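Local structure of TTHB210-like domain-containing protein (Thermus thermophilus, 3VG8) at the interface of chains A and B. The protein is of unknown function but assembles into a homodecamer, and is controlled by the sigma-E/anti-sigma-E regulatory system. Numbering follows the deposited sequence. Chains: chain A/B, Hypothetical Protein TTHB210.

The interface of chains A and B. Residues chain A 4, 8, 11; chain B 39-41.
A:Ser4 holds its OG anti to the backbone N (chi1 -175°), which turns the hydroxyl toward the backbone carbonyl of B:Gly40. A:Lys8 has CG anti to its own carbonyl carbon (chi1 -74°), and the extended chain beyond CG carries the terminal amine to the side-chain amide of B:Asn41. The A:Ser4 OG donates to B:Gly40 O at 2.8 Å. The hydroxyl comes up roughly head-on to the carbonyl oxygen, at a C=O...donor angle of 153°, and is tilted somewhat from the carbonyl plane. The A:Lys8 NZ donates to the amide oxygen B:Asn41 OD1 at 3.0 Å, in a similarly tilted approach. The two side chains cross obliquely, with the lysine amine meeting the amide oxygen. On the way there the lysine methylenes pass alongside the backbone carbonyl of B:Ala39. Both CG and CE of A:Lys8 lie 3.4 Å from B:Ala39 O, with CD a little farther off. The lysine is therefore used along its length, with carbon against the turn and nitrogen at the far end. With an alanine in place of A:Lys8, B:Asn41 OD1 would probably lose this donor and the B:Ala39 carbonyl its aliphatic cover. A:Leu11 adds a touch through one branch. Its CD1 methyl lies 3.4 Å from B:Ala39 O, and also packs near B:Gly40 CA. B:Gly40 has a positive phi, and its lack of a side chain suits this bend. In the fold, A:Ser4 and A:Lys8 belong to the N-terminal helix 3-10, and A:Leu11 follows it directly. They meet the turn of chain B between strands 33-36 and 42-50. The interface is two-fold symmetric, so the helix of chain B makes the twin contact with chain A, a reciprocal pairing that may contribute to the homodecamer.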
ATOM      1  N   SER A   4     -26.253   9.227  29.459  1.00 47.18           N
ATOM      2  CA  SER A   4     -25.567   9.965  28.399  1.00 52.79           C
ATOM      3  C   SER A   4     -25.836  11.464  28.460  1.00 53.24           C
ATOM      4  O   SER A   4     -24.920  12.274  28.309  1.00 55.70           O
ATOM      5  CB  SER A   4     -25.976   9.438  27.023  1.00 54.81           C
ATOM      6  OG  SER A   4     -25.223  10.075  26.001  1.00 49.58           O
ATOM      7  N   LYS A   8     -22.952  14.323  29.386  1.00 48.04           N
ATOM      8  CA  LYS A   8     -22.772  15.447  28.472  1.00 48.82           C
ATOM      9  C   LYS A   8     -23.097  16.768  29.141  1.00 49.08           C
ATOM     10  O   LYS A   8     -22.508  17.798  28.813  1.00 47.27           O
ATOM     11  CB  LYS A   8     -23.638  15.262  27.219  1.00 44.39           C
ATOM     12  CG  LYS A   8     -23.095  14.196  26.282  1.00 45.32           C
ATOM     13  CD  LYS A   8     -23.786  14.201  24.939  1.00 46.12           C
ATOM     14  CE  LYS A   8     -23.150  13.183  23.988  1.00 53.42           C
ATOM     15  NZ  LYS A   8     -23.847  13.155  22.675  1.00 44.29           N
ATOM     16  N   LEU A  11     -19.919  17.442  31.307  1.00 51.59           N
ATOM     17  CA  LEU A  11     -18.782  17.725  30.423  1.00 50.65           C
ATOM     18  C   LEU A  11     -18.688  19.166  29.901  1.00 49.43           C
ATOM     19  O   LEU A  11     -19.690  19.760  29.503  1.00 54.82           O
ATOM     20  CB  LEU A  11     -18.819  16.780  29.216  1.00 45.16           C
ATOM     21  CG  LEU A  11     -18.619  15.285  29.495  1.00 45.18           C
ATOM     22  CD1 LEU A  11     -19.083  14.461  28.308  1.00 41.54           C
ATOM     23  CD2 LEU A  11     -17.160  15.025  29.796  1.00 42.06           C
TER
ATOM     24  N   ALA B  39     -16.687  11.767  25.350  1.00 25.85           N
ATOM     25  CA  ALA B  39     -17.691  12.716  24.887  1.00 27.81           C
ATOM     26  C   ALA B  39     -19.043  12.411  25.526  1.00 30.53           C
ATOM     27  O   ALA B  39     -20.019  13.125  25.324  1.00 31.21           O
ATOM     28  CB  ALA B  39     -17.802  12.663  23.344  1.00 23.65           C
ATOM     29  N   GLY B  40     -19.106  11.323  26.278  1.00 29.78           N
ATOM     30  CA  GLY B  40     -20.359  10.991  26.918  1.00 31.18           C
ATOM     31  C   GLY B  40     -21.283  10.156  26.054  1.00 27.91           C
ATOM     32  O   GLY B  40     -22.452   9.988  26.409  1.00 26.33           O
ATOM     33  N   ASN B  41     -20.770   9.651  24.934  1.00 24.56           N
ATOM     34  CA  ASN B  41     -21.544   8.788  24.037  1.00 28.52           C
ATOM     35  C   ASN B  41     -21.431   7.338  24.541  1.00 32.04           C
ATOM     36  O   ASN B  41     -20.350   6.906  24.956  1.00 19.47           O
ATOM     37  CB  ASN B  41     -20.969   8.814  22.623  1.00 27.39           C
ATOM     38  CG  ASN B  41     -20.990  10.187  22.013  1.00 32.80           C
ATOM     39  OD1 ASN B  41     -22.015  10.851  22.021  1.00 32.92           O
ATOM     40  ND2 ASN B  41     -19.852  10.621  21.472  1.00 34.45           N
TER